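Local coordinates for AxyAgu115A (Amphibacillus xylanus NBRC 15112, PDB 6NPS), which probably acts as a family GH115 alpha-glucuronidase, hydrolysing glucuronic acid side groups from glucuronoxylan-type hemicelluloses, at residues I90-V101 and A112-G122; M525-V533 and Q582-Y593. The protein carries 3 engineered substitutions. All blocks are in the same frame, centred on the assembly; numbering follows the deposited sequence.

Contact 1 (I90-V101 and A112-G122)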
loop_
_atom_site.group_PDB
_atom_site.type_symbol
_atom_site.label_atom_id
_atom_site.label_comp_id
_atom_site.label_asym_id
_atom_site.label_seq_id
_atom_site.Cartn_x
_atom_site.Cartn_y
_atom_site.Cartn_z
ATOM N N ILE A 90 -23.009 -38.986 52.429
ATOM C CA ILE A 90 -23.335 -37.865 51.551
ATOM C C ILE A 90 -24.210 -36.815 52.211
ATOM O O ILE A 90 -24.323 -35.707 51.662
ATOM C CB ILE A 90 -24.009 -38.338 50.245
ATOM C CG1 ILE A 90 -25.439 -38.821 50.540
ATOM C CG2 ILE A 90 -23.141 -39.410 49.509
ATOM C CD1 ILE A 90 -26.212 -39.231 49.270
ATOM N N ALA A 91 -24.838 -37.124 53.353
ATOM C CA ALA A 91 -25.774 -36.205 53.996
ATOM C C ALA A 91 -25.108 -34.872 54.312
ATOM O O ALA A 91 -23.989 -34.829 54.839
ATOM C CB ALA A 91 -26.319 -36.826 55.286
ATOM N N GLY A 92 -25.815 -33.783 54.015
ATOM C CA GLY A 92 -25.307 -32.457 54.278
ATOM C C GLY A 92 -24.304 -31.909 53.275
ATOM O O GLY A 92 -24.040 -30.702 53.300
ATOM N N LYS A 93 -23.723 -32.749 52.404
ATOM C CA LYS A 93 -22.736 -32.292 51.435
ATOM C C LYS A 93 -23.413 -31.629 50.241
ATOM O O LYS A 93 -24.579 -31.871 49.951
ATOM C CB LYS A 93 -21.862 -33.447 50.960
ATOM C CG LYS A 93 -20.907 -33.903 52.047
ATOM C CD LYS A 93 -19.959 -34.933 51.543
ATOM C CE LYS A 93 -18.985 -35.312 52.649
ATOM N NZ LYS A 93 -18.095 -36.406 52.174
ATOM N N ARG A 94 -22.646 -30.799 49.524
ATOM C CA ARG A 94 -23.162 -29.976 48.441
ATOM C C ARG A 94 -22.951 -30.701 47.113
ATOM O O ARG A 94 -21.812 -31.003 46.754
ATOM C CB ARG A 94 -22.444 -28.628 48.436
ATOM C CG ARG A 94 -22.920 -27.638 47.366
ATOM C CD ARG A 94 -22.225 -26.260 47.470
ATOM N NE ARG A 94 -21.015 -26.278 48.296
ATOM C CZ ARG A 94 -19.773 -26.529 47.859
ATOM N NH1 ARG A 94 -19.527 -26.803 46.572
ATOM N NH2 ARG A 94 -18.761 -26.513 48.719
ATOM N N GLU A 95 -24.041 -30.966 46.388
ATOM C CA GLU A 95 -23.989 -31.497 45.027
ATOM C C GLU A 95 -23.170 -32.788 44.941
ATOM O O GLU A 95 -22.351 -32.970 44.043
ATOM C CB GLU A 95 -23.454 -30.426 44.070
ATOM C CG GLU A 95 -24.306 -29.149 44.134
ATOM C CD GLU A 95 -23.895 -28.036 43.158
ATOM O OE1 GLU A 95 -22.756 -28.021 42.653
ATOM O OE2 GLU A 95 -24.734 -27.139 42.919
ATOM N N VAL A 96 -23.409 -33.706 45.876
ATOM C CA VAL A 96 -22.726 -34.997 45.878
ATOM C C VAL A 96 -23.749 -36.114 45.631
ATOM O O VAL A 96 -24.925 -35.984 45.989
ATOM C CB VAL A 96 -22.009 -35.175 47.251
ATOM C CG1 VAL A 96 -21.852 -36.628 47.615
ATOM C CG2 VAL A 96 -20.653 -34.462 47.241
ATOM N N PHE A 97 -23.305 -37.260 45.096
ATOM C CA PHE A 97 -24.232 -38.386 45.021
ATOM C C PHE A 97 -23.523 -39.686 45.360
ATOM O O PHE A 97 -22.293 -39.785 45.329
ATOM C CB PHE A 97 -24.904 -38.483 43.634
ATOM C CG PHE A 97 -23.936 -38.671 42.520
ATOM C CD1 PHE A 97 -23.533 -39.946 42.148
ATOM C CD2 PHE A 97 -23.410 -37.579 41.855
ATOM C CE1 PHE A 97 -22.619 -40.121 41.103
ATOM C CE2 PHE A 97 -22.509 -37.743 40.818
ATOM C CZ PHE A 97 -22.111 -39.025 40.446
ATOM N N LEU A 98 -24.337 -40.667 45.721
ATOM C CA LEU A 98 -23.940 -42.055 45.902
ATOM C C LEU A 98 -24.517 -42.850 44.744
ATOM O O LEU A 98 -25.684 -42.665 44.378
ATOM C CB LEU A 98 -24.474 -42.586 47.236
ATOM C CG LEU A 98 -24.462 -44.094 47.482
ATOM C CD1 LEU A 98 -23.027 -44.593 47.771
ATOM C CD2 LEU A 98 -25.399 -44.427 48.634
ATOM N N PHE A 99 -23.695 -43.727 44.158
ATOM C CA PHE A 99 -24.051 -44.491 42.966
ATOM C C PHE A 99 -23.632 -45.915 43.330
ATOM O O PHE A 99 -22.436 -46.232 43.345
ATOM C CB PHE A 99 -23.302 -43.916 41.754
ATOM C CG PHE A 99 -23.674 -44.506 40.425
ATOM C CD1 PHE A 99 -24.601 -43.862 39.604
ATOM C CD2 PHE A 99 -23.021 -45.652 39.959
ATOM C CE1 PHE A 99 -24.908 -44.372 38.339
ATOM C CE2 PHE A 99 -23.312 -46.193 38.697
ATOM C CZ PHE A 99 -24.265 -45.544 37.883
ATOM N N GLN A 100 -24.590 -46.765 43.696
ATOM C CA GLN A 100 -24.226 -48.013 44.343
ATOM C C GLN A 100 -25.181 -49.120 43.928
ATOM O O GLN A 100 -26.399 -48.919 43.926
ATOM C CB GLN A 100 -24.243 -47.851 45.870
ATOM C CG GLN A 100 -23.789 -49.082 46.590
ATOM C CD GLN A 100 -23.754 -48.896 48.096
ATOM O OE1 GLN A 100 -24.164 -47.859 48.611
ATOM N NE2 GLN A 100 -23.275 -49.916 48.809
ATOM N N VAL A 101 -24.621 -50.317 43.640
ATOM C CA VAL A 101 -25.431 -51.500 43.358
ATOM C C VAL A 101 -25.685 -52.213 44.667
ATOM O O VAL A 101 -24.770 -52.350 45.497
ATOM C CB VAL A 101 -24.743 -52.429 42.336
ATOM C CG1 VAL A 101 -25.484 -53.736 42.190
ATOM C CG2 VAL A 101 -24.603 -51.731 40.992
ATOM N N ALA A 112 -30.440 -53.740 42.371
ATOM C CA ALA A 112 -30.813 -52.387 42.020
ATOM C C ALA A 112 -29.567 -51.520 41.976
ATOM O O ALA A 112 -28.613 -51.705 42.747
ATOM C CB ALA A 112 -31.830 -51.786 43.009
ATOM N N LEU A 113 -29.595 -50.562 41.072
ATOM C CA LEU A 113 -28.656 -49.463 41.100
ATOM C C LEU A 113 -29.301 -48.339 41.913
ATOM O O LEU A 113 -30.380 -47.852 41.552
ATOM C CB LEU A 113 -28.336 -49.030 39.674
ATOM C CG LEU A 113 -27.560 -47.726 39.518
ATOM C CD1 LEU A 113 -26.256 -47.829 40.297
ATOM C CD2 LEU A 113 -27.297 -47.454 38.034
ATOM N N VAL A 114 -28.674 -47.937 43.018
ATOM C CA VAL A 114 -29.220 -46.854 43.840
ATOM C C VAL A 114 -28.485 -45.562 43.500
ATOM O O VAL A 114 -27.248 -45.532 43.446
ATOM C CB VAL A 114 -29.127 -47.175 45.343
ATOM C CG1 VAL A 114 -29.641 -45.995 46.165
ATOM C CG2 VAL A 114 -29.963 -48.405 45.652
ATOM N N ILE A 115 -29.241 -44.502 43.227
ATOM C CA ILE A 115 -28.670 -43.195 42.900
ATOM C C ILE A 115 -29.267 -42.216 43.911
ATOM O O ILE A 115 -30.440 -41.853 43.809
ATOM C CB ILE A 115 -28.952 -42.787 41.454
ATOM C CG1 ILE A 115 -28.527 -43.919 40.511
ATOM C CG2 ILE A 115 -28.261 -41.427 41.100
ATOM C CD1 ILE A 115 -28.623 -43.592 39.022
ATOM N N ALA A 116 -28.485 -41.848 44.926
ATOM C CA ALA A 116 -28.934 -40.977 46.013
ATOM C C ALA A 116 -28.173 -39.647 45.960
ATOM O O ALA A 116 -26.959 -39.623 46.166
ATOM C CB ALA A 116 -28.732 -41.658 47.365
ATOM N N GLY A 117 -28.891 -38.543 45.740
ATOM C CA GLY A 117 -28.296 -37.219 45.809
ATOM C C GLY A 117 -28.373 -36.580 47.190
ATOM O O GLY A 117 -29.348 -36.753 47.930
ATOM N N SER A 118 -27.341 -35.807 47.527
ATOM C CA SER A 118 -27.368 -35.077 48.796
ATOM C C SER A 118 -28.379 -33.945 48.766
ATOM O O SER A 118 -28.832 -33.495 49.826
ATOM C CB SER A 118 -25.995 -34.496 49.111
ATOM O OG SER A 118 -25.662 -33.489 48.137
ATOM N N ASP A 119 -28.728 -33.489 47.580
ATOM C CA ASP A 119 -29.630 -32.358 47.359
ATOM C C ASP A 119 -30.110 -32.510 45.916
ATOM O O ASP A 119 -29.742 -33.468 45.232
ATOM C CB ASP A 119 -28.918 -31.018 47.640
ATOM C CG ASP A 119 -27.557 -30.867 46.843
ATOM O OD1 ASP A 119 -27.407 -31.461 45.751
ATOM O OD2 ASP A 119 -26.631 -30.144 47.305
ATOM N N LYS A 120 -30.913 -31.562 45.433
ATOM C CA LYS A 120 -31.493 -31.712 44.100
ATOM C C LYS A 120 -30.416 -31.884 43.022
ATOM O O LYS A 120 -30.476 -32.819 42.202
ATOM C CB LYS A 120 -32.378 -30.518 43.779
ATOM C CG LYS A 120 -32.709 -30.433 42.308
ATOM C CD LYS A 120 -33.986 -29.650 42.056
ATOM C CE LYS A 120 -33.942 -28.309 42.715
ATOM N NZ LYS A 120 -35.235 -27.577 42.560
ATOM N N ARG A 121 -29.428 -30.979 42.989
ATOM C CA ARG A 121 -28.454 -31.048 41.905
ATOM C C ARG A 121 -27.544 -32.279 42.030
ATOM O O ARG A 121 -27.131 -32.837 41.006
ATOM C CB ARG A 121 -27.635 -29.741 41.854
ATOM C CG ARG A 121 -28.336 -28.557 41.126
ATOM C CD ARG A 121 -27.389 -27.319 41.019
ATOM N NE ARG A 121 -27.054 -26.780 42.339
ATOM C CZ ARG A 121 -27.876 -25.990 43.026
ATOM N NH1 ARG A 121 -29.054 -25.645 42.502
ATOM N NH2 ARG A 121 -27.528 -25.546 44.234
ATOM N N GLY A 122 -27.227 -32.708 43.258
ATOM C CA GLY A 122 -26.517 -33.965 43.450
ATOM C C GLY A 122 -27.257 -35.144 42.843
ATOM O O GLY A 122 -26.644 -36.027 42.237
HETATM O O HOH W 1 -28.381 -34.073 52.331
#

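Contact 2 (M525-V533 and Q582-Y593)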
loop_
_atom_site.group_PDB
_atom_site.type_symbol
_atom_site.label_atom_id
_atom_site.label_comp_id
_atom_site.label_asym_id
_atom_site.label_seq_id
_atom_site.Cartn_x
_atom_site.Cartn_y
_atom_site.Cartn_z
ATOM N N MET A 525 -8.031 -11.669 11.363
ATOM C CA MET A 525 -7.075 -12.180 10.380
ATOM C C MET A 525 -7.199 -11.357 9.100
ATOM O O MET A 525 -8.275 -10.853 8.755
ATOM C CB MET A 525 -7.339 -13.668 10.146
ATOM C CG MET A 525 -6.276 -14.451 9.308
ATOM S SD MET A 525 -4.523 -14.109 9.617
ATOM C CE MET A 525 -3.819 -15.051 8.272
ATOM N N ASN A 526 -6.065 -11.093 8.453
ATOM C CA ASN A 526 -6.094 -10.212 7.307
ATOM C C ASN A 526 -4.803 -10.391 6.527
ATOM O O ASN A 526 -3.970 -11.232 6.850
ATOM C CB ASN A 526 -6.257 -8.745 7.714
ATOM C CG ASN A 526 -7.035 -7.943 6.675
ATOM O OD1 ASN A 526 -6.592 -7.786 5.522
ATOM N ND2 ASN A 526 -8.235 -7.481 7.053
ATOM N N VAL A 527 -4.649 -9.580 5.493
ATOM C CA VAL A 527 -3.470 -9.713 4.660
ATOM C C VAL A 527 -2.263 -9.101 5.365
ATOM O O VAL A 527 -2.381 -8.107 6.092
ATOM C CB VAL A 527 -3.754 -9.057 3.296
ATOM C CG1 VAL A 527 -3.826 -7.560 3.454
ATOM C CG2 VAL A 527 -2.691 -9.456 2.319
ATOM N N ASP A 528 -1.099 -9.746 5.229
ATOM C CA ASP A 528 0.146 -9.231 5.783
ATOM C C ASP A 528 0.181 -9.244 7.311
ATOM O O ASP A 528 1.018 -8.575 7.915
ATOM C CB ASP A 528 0.442 -7.812 5.270
ATOM C CG ASP A 528 0.698 -7.777 3.750
ATOM O OD1 ASP A 528 1.214 -8.776 3.202
ATOM O OD2 ASP A 528 0.376 -6.748 3.109
ATOM N N VAL A 529 -0.692 -9.986 7.975
ATOM C CA VAL A 529 -0.435 -10.290 9.384
ATOM C C VAL A 529 0.793 -11.178 9.480
ATOM O O VAL A 529 1.792 -10.835 10.118
ATOM C CB VAL A 529 -1.681 -10.925 10.024
ATOM C CG1 VAL A 529 -1.368 -11.464 11.418
ATOM C CG2 VAL A 529 -2.853 -9.837 10.042
ATOM N N TYR A 530 0.753 -12.307 8.795
ATOM C CA TYR A 530 1.937 -13.126 8.564
ATOM C C TYR A 530 2.710 -12.565 7.368
ATOM O O TYR A 530 2.119 -12.059 6.410
ATOM C CB TYR A 530 1.548 -14.568 8.252
ATOM C CG TYR A 530 0.953 -15.317 9.415
ATOM C CD1 TYR A 530 -0.382 -15.111 9.795
ATOM C CD2 TYR A 530 1.729 -16.248 10.139
ATOM C CE1 TYR A 530 -0.930 -15.779 10.877
ATOM C CE2 TYR A 530 1.190 -16.947 11.212
ATOM C CZ TYR A 530 -0.141 -16.708 11.566
ATOM O OH TYR A 530 -0.709 -17.368 12.627
ATOM N N HIS A 531 4.031 -12.636 7.425
ATOM C CA HIS A 531 4.780 -12.079 6.314
ATOM C C HIS A 531 4.657 -13.011 5.113
ATOM O O HIS A 531 4.698 -14.230 5.271
ATOM C CB HIS A 531 6.249 -11.882 6.685
ATOM C CG HIS A 531 6.955 -10.944 5.761
ATOM N ND1 HIS A 531 7.518 -11.369 4.582
ATOM C CD2 HIS A 531 7.097 -9.598 5.786
ATOM C CE1 HIS A 531 8.018 -10.329 3.934
ATOM N NE2 HIS A 531 7.781 -9.243 4.645
ATOM N N PRO A 532 4.504 -12.475 3.906
ATOM C CA PRO A 532 4.332 -13.341 2.728
ATOM C C PRO A 532 5.517 -14.277 2.473
ATOM O O PRO A 532 5.298 -15.371 1.938
ATOM C CB PRO A 532 4.170 -12.342 1.565
ATOM C CG PRO A 532 3.849 -11.102 2.176
ATOM C CD PRO A 532 4.451 -11.060 3.562
ATOM N N VAL A 533 6.759 -13.892 2.820
ATOM C CA VAL A 533 7.922 -14.739 2.516
ATOM C C VAL A 533 8.850 -15.022 3.716
ATOM O O VAL A 533 9.441 -16.107 3.788
ATOM C CB VAL A 533 8.771 -14.162 1.349
ATOM C CG1 VAL A 533 8.004 -14.155 0.016
ATOM C CG2 VAL A 533 9.350 -12.762 1.651
ATOM N N GLN A 582 -8.192 -18.622 7.335
ATOM C CA GLN A 582 -6.758 -18.341 7.459
ATOM C C GLN A 582 -6.068 -18.507 6.099
ATOM O O GLN A 582 -5.313 -17.636 5.656
ATOM C CB GLN A 582 -6.109 -19.266 8.482
ATOM C CG GLN A 582 -6.675 -19.187 9.884
ATOM C CD GLN A 582 -6.020 -18.100 10.702
ATOM O OE1 GLN A 582 -4.858 -17.763 10.474
ATOM N NE2 GLN A 582 -6.762 -17.533 11.652
ATOM N N LYS A 583 -6.356 -19.614 5.414
ATOM C CA LYS A 583 -5.732 -19.898 4.123
ATOM C C LYS A 583 -6.018 -18.800 3.115
ATOM O O LYS A 583 -5.128 -18.381 2.359
ATOM C CB LYS A 583 -6.246 -21.233 3.618
ATOM C CG LYS A 583 -5.821 -21.624 2.200
ATOM C CD LYS A 583 -6.437 -23.006 1.903
ATOM C CE LYS A 583 -6.191 -23.491 0.468
ATOM N NZ LYS A 583 -7.130 -24.667 0.261
ATOM N N MET A 584 -7.266 -18.348 3.068
ATOM C CA MET A 584 -7.664 -17.297 2.145
ATOM C C MET A 584 -6.776 -16.081 2.297
ATOM O O MET A 584 -6.301 -15.519 1.308
ATOM C CB MET A 584 -9.119 -16.900 2.393
ATOM C CG MET A 584 -9.583 -15.754 1.484
ATOM S SD MET A 584 -11.324 -15.331 1.872
ATOM C CE MET A 584 -11.117 -14.491 3.430
ATOM N N TRP A 585 -6.574 -15.641 3.537
ATOM C CA TRP A 585 -5.782 -14.440 3.780
ATOM C C TRP A 585 -4.297 -14.661 3.525
ATOM O O TRP A 585 -3.602 -13.739 3.099
ATOM C CB TRP A 585 -5.997 -13.964 5.209
ATOM C CG TRP A 585 -7.344 -13.281 5.397
ATOM C CD1 TRP A 585 -8.364 -13.695 6.203
ATOM C CD2 TRP A 585 -7.766 -12.060 4.791
ATOM N NE1 TRP A 585 -9.405 -12.796 6.139
ATOM C CE2 TRP A 585 -9.069 -11.785 5.275
ATOM C CE3 TRP A 585 -7.162 -11.163 3.879
ATOM C CZ2 TRP A 585 -9.797 -10.651 4.890
ATOM C CZ3 TRP A 585 -7.882 -10.041 3.488
ATOM C CH2 TRP A 585 -9.191 -9.785 4.004
ATOM N N LEU A 586 -3.776 -15.832 3.895
ATOM C CA LEU A 586 -2.384 -16.153 3.639
ATOM C C LEU A 586 -2.100 -16.193 2.137
ATOM O O LEU A 586 -1.084 -15.655 1.688
ATOM C CB LEU A 586 -2.029 -17.486 4.292
ATOM C CG LEU A 586 -2.049 -17.459 5.821
ATOM C CD1 LEU A 586 -1.956 -18.892 6.315
ATOM C CD2 LEU A 586 -0.926 -16.660 6.341
ATOM N N LEU A 587 -2.989 -16.817 1.352
ATOM C CA LEU A 587 -2.865 -16.764 -0.114
ATOM C C LEU A 587 -2.978 -15.346 -0.649
ATOM O O LEU A 587 -2.330 -14.993 -1.648
ATOM C CB LEU A 587 -3.937 -17.665 -0.768
ATOM C CG LEU A 587 -3.758 -19.158 -0.537
ATOM C CD1 LEU A 587 -5.005 -19.858 -0.979
ATOM C CD2 LEU A 587 -2.502 -19.761 -1.362
ATOM N N ASN A 588 -3.868 -14.529 -0.065
ATOM C CA ASN A 588 -3.980 -13.142 -0.491
ATOM C C ASN A 588 -2.662 -12.399 -0.260
ATOM O O ASN A 588 -2.267 -11.542 -1.072
ATOM C CB ASN A 588 -5.160 -12.471 0.267
ATOM C CG ASN A 588 -5.467 -11.051 -0.203
ATOM O OD1 ASN A 588 -5.987 -10.247 0.582
ATOM N ND2 ASN A 588 -5.212 -10.746 -1.475
ATOM N N GLY A 589 -1.990 -12.686 0.854
ATOM C CA GLY A 589 -0.668 -12.113 1.076
ATOM C C GLY A 589 0.344 -12.520 0.006
ATOM O O GLY A 589 1.093 -11.682 -0.489
ATOM N N LYS A 590 0.363 -13.797 -0.379
ATOM C CA LYS A 590 1.257 -14.208 -1.471
ATOM C C LYS A 590 0.862 -13.553 -2.788
ATOM O O LYS A 590 1.736 -13.115 -3.549
ATOM C CB LYS A 590 1.253 -15.725 -1.617
ATOM C CG LYS A 590 1.844 -16.470 -0.403
ATOM C CD LYS A 590 1.711 -17.995 -0.600
ATOM C CE LYS A 590 2.399 -18.384 -1.850
ATOM N NZ LYS A 590 3.307 -19.494 -1.538
ATOM N N ASN A 591 -0.456 -13.436 -3.040
ATOM C CA ASN A 591 -0.961 -12.828 -4.269
ATOM C C ASN A 591 -0.500 -11.388 -4.387
ATOM O O ASN A 591 0.044 -10.966 -5.419
ATOM C CB ASN A 591 -2.498 -12.907 -4.283
ATOM C CG ASN A 591 -3.135 -11.906 -5.254
ATOM O OD1 ASN A 591 -3.820 -10.957 -4.826
ATOM N ND2 ASN A 591 -2.898 -12.095 -6.565
ATOM N N LYS A 592 -0.727 -10.614 -3.332
ATOM C CA LYS A 592 -0.335 -9.214 -3.320
ATOM C C LYS A 592 1.171 -9.050 -3.499
ATOM O O LYS A 592 1.620 -8.148 -4.203
ATOM C CB LYS A 592 -0.779 -8.594 -2.001
ATOM C CG LYS A 592 -0.457 -7.127 -1.797
ATOM C CD LYS A 592 -1.070 -6.667 -0.449
ATOM C CE LYS A 592 -0.712 -5.231 -0.080
ATOM N NZ LYS A 592 0.406 -5.178 0.898
ATOM N N TYR A 593 1.965 -9.870 -2.809
ATOM C CA TYR A 593 3.422 -9.737 -2.863
ATOM C C TYR A 593 3.947 -10.081 -4.258
ATOM O O TYR A 593 4.829 -9.393 -4.795
ATOM C CB TYR A 593 4.048 -10.651 -1.796
ATOM C CG TYR A 593 5.566 -10.703 -1.790
ATOM C CD1 TYR A 593 6.314 -9.839 -0.987
ATOM C CD2 TYR A 593 6.250 -11.603 -2.594
ATOM C CE1 TYR A 593 7.720 -9.899 -0.963
ATOM C CE2 TYR A 593 7.657 -11.662 -2.595
ATOM C CZ TYR A 593 8.380 -10.799 -1.775
ATOM O OH TYR A 593 9.761 -10.849 -1.775
HETATM O O HOH W 2 -10.885 -11.945 8.592
HETATM O O HOH W 3 1.594 -9.030 0.659
HETATM O O HOH W 4 -3.282 -17.589 12.797
#

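Contact 1 (I90-V101 and A112-G122)
Leu113 sets its CD1 over one face of the Phe99 ring, 3.8 Å from the ring centroid, a CH-pi contact, while CD1 of Ile115 comes up obliquely beside CE1. With CG opposite the backbone N (chi1 -174°), Phe99 leans over its antiparallel neighbours, and an edge-to-face contact with His129 ties it to helix 120-133. The Phe97 ring takes Phe99 CB at its edge. Branched and aromatic residues suit this side of the beta hairpin, which the helix covers. Arg121 presents its guanidinium edge to Glu95, whose carboxylate is turned 75° from it; their salt bridge, NE to OE2, is modelled doubtfully short at 2.4 Å, and nothing rests on its exact length. Paired backbone bonds join Leu98 to Ala116 and Gln100 to Val114.

Where strand 109-117 gives way to helix 120-133, Ser118 OG donates to Lys93 O (2.7 Å) from above the carbonyl plane and accepts from Val96 N (3.2 Å). Asp119 is the N-cap: OD1 receives Gly122 N at 2.8 Å, and OD2 receives Glu95 N at 2.9 Å on its syn side, tilted from the carboxylate plane. An alanine here would probably leave both amides without these acceptors, weakening the cap and one tie to the loop before strand 97-106. Glu95 also pairs with Arg171 and Arg121 with Glu295, implying a charge network that links this loop and the first helical turn to both.

Contact 2 (M525-V533 and Q582-Y593)
Trp585, on the long helix 564-596, offers one indole face as a platform for the irregular chain 525-533, which runs through a type II beta turn at Asn526-Val529. Asn526 CA rests over the five-membered ring, 3.8 Å from its centroid, and Met525 O also lies above that face; Met584 CE covers the opposite one. The broad ring suits a backbone laid flat against it. Met525, bent at chi2 (41°), curls so that CE meets Leu586 CD2 at 3.8 Å, and Tyr530 CB reaches the same methyl.

Farther along, the missing side chain at Gly589 lets Val527 lie close to the helix backbone: CG2, placed opposite the backbone N, sits 3.6 Å from Gly589 CA. Pro532 makes the next bump, its CB lying against Gly589 O and Tyr593 CB; its rigid ring suits a compact fit. Val533 CG1 then makes a CH-pi contact over one face of the Tyr593 ring, offset toward its rim, 4.0 Å from the centroid.

The direct polar tie is a salt bridge: Lys592 runs out extended and bends at its last torsion, bringing NZ 2.7 Å from Asp528 OD2. Gln582 NE2 bonds outside the contact, to Arg520 O. The contact thus packs the connection between helices 500-519 and 537-558 onto helix 564-596. One water donates to both Asp528 OD1 (2.6 Å) and Gly589 O (2.9 Å).

Contact 1 and contact 2 lie on opposite sides of the chain's centre, their centres 56 Å apart and their nearest atoms about 36 Å apart, and they follow one another in sequence. Contact 1 belongs to a mixed sheet and its helix ahead of the eight parallel strands of the TIM-barrel-clan region, which it meets through Arg171, on strand 170-174. Contact 2 belongs to the helices that follow those strands. One is built on backbone pairing and a helix cap, the other on side-chain fit against a helix. In contact 2, Lys590 NZ forms a salt bridge with Asp539 and also bonds a glycerol, probably from the crystallisation liquor, which by itself does not establish a substrate site.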